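Local atomic coordinates of Exo beta-1,2-glucooligosaccharide sophorohydrolase (non-reducing end) (Parabacteroides distasonis ATCC 8503, PDB entry 5Z06), a protein that hydrolyses linear beta-1,2-glucan and beta-1,2-glucooligosaccharides of four or more glucose units, releasing sophorose from the non-reducing end as an exo-acting enzyme. Residues Asp289-Trp300 against Ala332-Ile342. Sequence-based numbering, arbitrary orientation.
Sequences DMVQEANFRYYW and AIVAGIERGFI
D289 OD1, gripped by a water and by a salt bridge to R679, faces R339 across the contact: the water donates to OD1 at 2.6 Å and accepts from R339 NH1 at 2.7 Å, lying in the guanidinium plane. The direct approach is an attraction of charges alone, because OD1 stands well out of that plane. R339 NE is held by E676, which also receives Q292 NE2, tying both segments to helix 665-680. Beside these charges the F341 ring lies between E293 CB on one face (3.8 Å from the ring centroid) and R339 CB on the other. The edge of F341 meets the face of F296, planes 61° and centroids 5.5 Å apart. With CG anti to the backbone N (chi1 160°), F296 extends towards helix 323-338; the edge of its ring, at CE2, meets I333 CA, CD2 passes 3.9 Å from G336 CA, and a CB on G336 would run into CE2. I342 touches F296 CZ through CG2 and lays CD1 over the six-membered ring of W300 (3.6 Å to its centroid). An alanine in place of W300 would probably leave I342 without the face it packs on and open a gap beside I333 CG2. The Schellman motif at G340 ends helix 323-338 and turns F341 and I342 back into this packing, where segments 289-297 and 332-338 cross at -131°, consistent with the (alpha/alpha)6 barrel of GH144 enzymes.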
loop_
_atom_site.group_PDB
_atom_site.type_symbol
_atom_site.label_atom_id
_atom_site.label_comp_id
_atom_site.label_asym_id
_atom_site.label_seq_id
_atom_site.Cartn_x
_atom_site.Cartn_y
_atom_site.Cartn_z
ATOM N N ASP A 289 -13.844 -7.827 12.838
ATOM C CA ASP A 289 -14.469 -8.369 11.636
ATOM C C ASP A 289 -14.313 -7.456 10.456
ATOM O O ASP A 289 -14.019 -7.908 9.368
ATOM C CB ASP A 289 -15.995 -8.591 11.811
ATOM C CG ASP A 289 -16.328 -9.679 12.795
ATOM O OD1 ASP A 289 -15.473 -10.502 13.122
ATOM O OD2 ASP A 289 -17.477 -9.705 13.262
ATOM N N MET A 290 -14.607 -6.183 10.674
ATOM C CA MET A 290 -14.564 -5.180 9.624
ATOM C C MET A 290 -13.133 -5.003 9.124
ATOM O O MET A 290 -12.899 -4.972 7.926
ATOM C CB MET A 290 -15.084 -3.845 10.158
ATOM C CG MET A 290 -14.930 -2.668 9.218
ATOM S SD MET A 290 -15.228 -1.170 10.161
ATOM C CE MET A 290 -13.612 -0.828 10.869
ATOM N N VAL A 291 -12.188 -4.891 10.043
ATOM C CA VAL A 291 -10.799 -4.687 9.653
ATOM C C VAL A 291 -10.289 -5.897 8.874
ATOM O O VAL A 291 -9.665 -5.745 7.841
ATOM C CB VAL A 291 -9.910 -4.369 10.854
ATOM C CG1 VAL A 291 -8.434 -4.316 10.449
ATOM C CG2 VAL A 291 -10.320 -3.028 11.443
ATOM N N GLN A 292 -10.579 -7.089 9.373
ATOM C CA GLN A 292 -10.191 -8.294 8.698
ATOM C C GLN A 292 -10.794 -8.327 7.305
ATOM O O GLN A 292 -10.110 -8.658 6.347
ATOM C CB GLN A 292 -10.686 -9.509 9.470
ATOM C CG GLN A 292 -9.880 -9.837 10.697
ATOM C CD GLN A 292 -10.241 -11.205 11.230
ATOM O OE1 GLN A 292 -11.328 -11.397 11.764
ATOM N NE2 GLN A 292 -9.327 -12.163 11.088
ATOM N N GLU A 293 -12.080 -7.978 7.206
ATOM C CA GLU A 293 -12.798 -8.024 5.950
ATOM C C GLU A 293 -12.263 -7.031 4.956
ATOM O O GLU A 293 -12.000 -7.384 3.817
ATOM C CB GLU A 293 -14.292 -7.758 6.159
ATOM C CG GLU A 293 -15.140 -7.683 4.890
ATOM C CD GLU A 293 -16.427 -6.879 5.098
ATOM O OE1 GLU A 293 -16.830 -6.615 6.273
ATOM O OE2 GLU A 293 -17.039 -6.494 4.076
ATOM N N ALA A 294 -12.138 -5.783 5.364
ATOM C CA ALA A 294 -11.652 -4.762 4.454
ATOM C C ALA A 294 -10.272 -5.124 3.881
ATOM O O ALA A 294 -10.008 -4.905 2.706
ATOM C CB ALA A 294 -11.592 -3.423 5.149
ATOM N N ASN A 295 -9.405 -5.661 4.725
ATOM C CA ASN A 295 -8.076 -6.047 4.281
ATOM C C ASN A 295 -8.170 -7.261 3.375
ATOM O O ASN A 295 -7.491 -7.346 2.389
ATOM C CB ASN A 295 -7.190 -6.313 5.463
ATOM C CG ASN A 295 -6.665 -5.042 6.097
ATOM O OD1 ASN A 295 -5.717 -4.465 5.616
ATOM N ND2 ASN A 295 -7.247 -4.642 7.217
ATOM N N PHE A 296 -9.044 -8.198 3.709
ATOM C CA PHE A 296 -9.299 -9.360 2.863
ATOM C C PHE A 296 -9.691 -8.962 1.432
ATOM O O PHE A 296 -9.268 -9.594 0.459
ATOM C CB PHE A 296 -10.379 -10.212 3.526
ATOM C CG PHE A 296 -11.078 -11.140 2.618
ATOM C CD1 PHE A 296 -12.189 -10.714 1.896
ATOM C CD2 PHE A 296 -10.667 -12.454 2.507
ATOM C CE1 PHE A 296 -12.870 -11.582 1.062
ATOM C CE2 PHE A 296 -11.360 -13.336 1.686
ATOM C CZ PHE A 296 -12.461 -12.904 0.968
ATOM N N ARG A 297 -10.472 -7.890 1.304
ATOM C CA ARG A 297 -10.924 -7.429 -0.002
ATOM C C ARG A 297 -9.775 -7.259 -0.976
ATOM O O ARG A 297 -9.906 -7.557 -2.143
ATOM C CB ARG A 297 -11.645 -6.103 0.112
ATOM C CG ARG A 297 -12.954 -6.114 0.866
ATOM C CD ARG A 297 -13.393 -4.677 1.085
ATOM N NE ARG A 297 -14.482 -4.614 2.044
ATOM C CZ ARG A 297 -14.846 -3.522 2.690
ATOM N NH1 ARG A 297 -14.237 -2.353 2.474
ATOM N NH2 ARG A 297 -15.848 -3.592 3.541
ATOM N N TYR A 298 -8.661 -6.747 -0.483
ATOM C CA TYR A 298 -7.480 -6.572 -1.297
ATOM C C TYR A 298 -7.071 -7.838 -2.080
ATOM O O TYR A 298 -6.600 -7.752 -3.209
ATOM C CB TYR A 298 -6.330 -6.114 -0.396
ATOM C CG TYR A 298 -5.126 -5.735 -1.147
ATOM C CD1 TYR A 298 -4.250 -6.698 -1.580
ATOM C CD2 TYR A 298 -4.882 -4.415 -1.481
ATOM C CE1 TYR A 298 -3.131 -6.371 -2.302
ATOM C CE2 TYR A 298 -3.747 -4.056 -2.202
ATOM C CZ TYR A 298 -2.881 -5.052 -2.617
ATOM O OH TYR A 298 -1.773 -4.772 -3.355
ATOM N N TYR A 299 -7.224 -8.989 -1.450
ATOM C CA TYR A 299 -6.756 -10.275 -1.964
ATOM C C TYR A 299 -7.889 -11.038 -2.613
ATOM O O TYR A 299 -7.651 -11.999 -3.331
ATOM C CB TYR A 299 -6.158 -11.094 -0.819
ATOM C CG TYR A 299 -5.107 -10.293 -0.161
ATOM C CD1 TYR A 299 -3.827 -10.261 -0.668
ATOM C CD2 TYR A 299 -5.410 -9.481 0.932
ATOM C CE1 TYR A 299 -2.849 -9.465 -0.093
ATOM C CE2 TYR A 299 -4.458 -8.674 1.499
ATOM C CZ TYR A 299 -3.189 -8.656 0.987
ATOM O OH TYR A 299 -2.273 -7.863 1.593
ATOM N N TRP A 300 -9.125 -10.626 -2.326
ATOM C CA TRP A 300 -10.272 -11.231 -2.941
ATOM C C TRP A 300 -10.673 -10.469 -4.210
ATOM O O TRP A 300 -10.174 -10.783 -5.280
ATOM C CB TRP A 300 -11.398 -11.363 -1.925
ATOM C CG TRP A 300 -12.469 -12.225 -2.474
ATOM C CD1 TRP A 300 -13.728 -11.858 -2.808
ATOM C CD2 TRP A 300 -12.345 -13.608 -2.790
ATOM N NE1 TRP A 300 -14.419 -12.941 -3.289
ATOM C CE2 TRP A 300 -13.582 -14.028 -3.307
ATOM C CE3 TRP A 300 -11.304 -14.544 -2.671
ATOM C CZ2 TRP A 300 -13.813 -15.342 -3.713
ATOM C CZ3 TRP A 300 -11.531 -15.843 -3.064
ATOM C CH2 TRP A 300 -12.784 -16.233 -3.575
ATOM N N ALA A 332 -4.985 -14.756 4.348
ATOM C CA ALA A 332 -6.122 -13.870 4.521
ATOM C C ALA A 332 -7.371 -14.480 3.917
ATOM O O ALA A 332 -8.460 -14.362 4.494
ATOM C CB ALA A 332 -5.851 -12.497 3.912
ATOM N N ILE A 333 -7.240 -15.129 2.762
ATOM C CA ILE A 333 -8.402 -15.740 2.142
ATOM C C ILE A 333 -8.907 -16.929 2.964
ATOM O O ILE A 333 -10.112 -17.069 3.187
ATOM C CB ILE A 333 -8.158 -16.125 0.671
ATOM C CG1 ILE A 333 -7.956 -14.878 -0.167
ATOM C CG2 ILE A 333 -9.364 -16.860 0.135
ATOM C CD1 ILE A 333 -7.295 -15.109 -1.512
ATOM N N VAL A 334 -7.999 -17.759 3.462
ATOM C CA VAL A 334 -8.410 -18.858 4.328
ATOM C C VAL A 334 -9.192 -18.326 5.540
ATOM O O VAL A 334 -10.277 -18.837 5.863
ATOM C CB VAL A 334 -7.205 -19.693 4.763
ATOM C CG1 VAL A 334 -7.535 -20.630 5.902
ATOM C CG2 VAL A 334 -6.697 -20.491 3.580
ATOM N N ALA A 335 -8.643 -17.294 6.189
ATOM C CA ALA A 335 -9.313 -16.640 7.308
ATOM C C ALA A 335 -10.688 -16.160 6.877
ATOM O O ALA A 335 -11.651 -16.337 7.605
ATOM C CB ALA A 335 -8.501 -15.456 7.821
ATOM N N GLY A 336 -10.740 -15.543 5.696
ATOM C CA GLY A 336 -11.952 -14.955 5.161
ATOM C C GLY A 336 -13.023 -16.002 4.927
ATOM O O GLY A 336 -14.218 -15.715 5.087
ATOM N N ILE A 337 -12.596 -17.215 4.574
ATOM C CA ILE A 337 -13.530 -18.327 4.429
ATOM C C ILE A 337 -14.086 -18.709 5.809
ATOM O O ILE A 337 -15.300 -18.845 5.978
ATOM C CB ILE A 337 -12.894 -19.561 3.780
ATOM C CG1 ILE A 337 -12.438 -19.245 2.352
ATOM C CG2 ILE A 337 -13.914 -20.701 3.735
ATOM C CD1 ILE A 337 -11.473 -20.266 1.787
ATOM N N GLU A 338 -13.193 -18.869 6.783
ATOM C CA GLU A 338 -13.610 -19.199 8.144
ATOM C C GLU A 338 -14.516 -18.146 8.726
ATOM O O GLU A 338 -15.494 -18.485 9.359
ATOM C CB GLU A 338 -12.422 -19.399 9.090
ATOM C CG GLU A 338 -11.819 -20.784 9.066
ATOM C CD GLU A 338 -12.831 -21.879 9.287
ATOM O OE1 GLU A 338 -13.336 -22.024 10.401
ATOM O OE2 GLU A 338 -13.130 -22.572 8.319
ATOM N N ARG A 339 -14.198 -16.875 8.502
ATOM C CA ARG A 339 -15.047 -15.771 8.973
ATOM C C ARG A 339 -16.318 -15.558 8.166
ATOM O O ARG A 339 -17.072 -14.623 8.461
ATOM C CB ARG A 339 -14.260 -14.472 8.930
ATOM C CG ARG A 339 -13.158 -14.401 9.940
ATOM C CD ARG A 339 -13.703 -13.999 11.292
ATOM N NE ARG A 339 -12.907 -14.584 12.343
ATOM C CZ ARG A 339 -13.292 -14.726 13.611
ATOM N NH1 ARG A 339 -14.482 -14.306 14.010
ATOM N NH2 ARG A 339 -12.486 -15.308 14.488
ATOM N N GLY A 340 -16.524 -16.356 7.117
ATOM C CA GLY A 340 -17.722 -16.282 6.299
ATOM C C GLY A 340 -17.819 -15.048 5.424
ATOM O O GLY A 340 -18.919 -14.675 5.045
ATOM N N PHE A 341 -16.689 -14.413 5.094
ATOM C CA PHE A 341 -16.685 -13.322 4.108
ATOM C C PHE A 341 -16.946 -13.860 2.708
ATOM O O PHE A 341 -17.427 -13.150 1.836
ATOM C CB PHE A 341 -15.346 -12.565 4.072
ATOM C CG PHE A 341 -14.896 -12.034 5.397
ATOM C CD1 PHE A 341 -15.810 -11.669 6.389
ATOM C CD2 PHE A 341 -13.531 -11.862 5.644
ATOM C CE1 PHE A 341 -15.365 -11.189 7.610
ATOM C CE2 PHE A 341 -13.091 -11.388 6.856
ATOM C CZ PHE A 341 -14.001 -11.046 7.832
ATOM N N ILE A 342 -16.545 -15.098 2.475
ATOM C CA ILE A 342 -16.852 -15.798 1.235
ATOM C C ILE A 342 -17.175 -17.208 1.629
ATOM O O ILE A 342 -16.898 -17.613 2.756
ATOM C CB ILE A 342 -15.672 -15.796 0.243
ATOM C CG1 ILE A 342 -14.391 -16.302 0.917
ATOM C CG2 ILE A 342 -15.479 -14.388 -0.298
ATOM C CD1 ILE A 342 -13.247 -16.565 -0.037
HETATM O O HOH W 1 -16.541 -12.884 12.930
#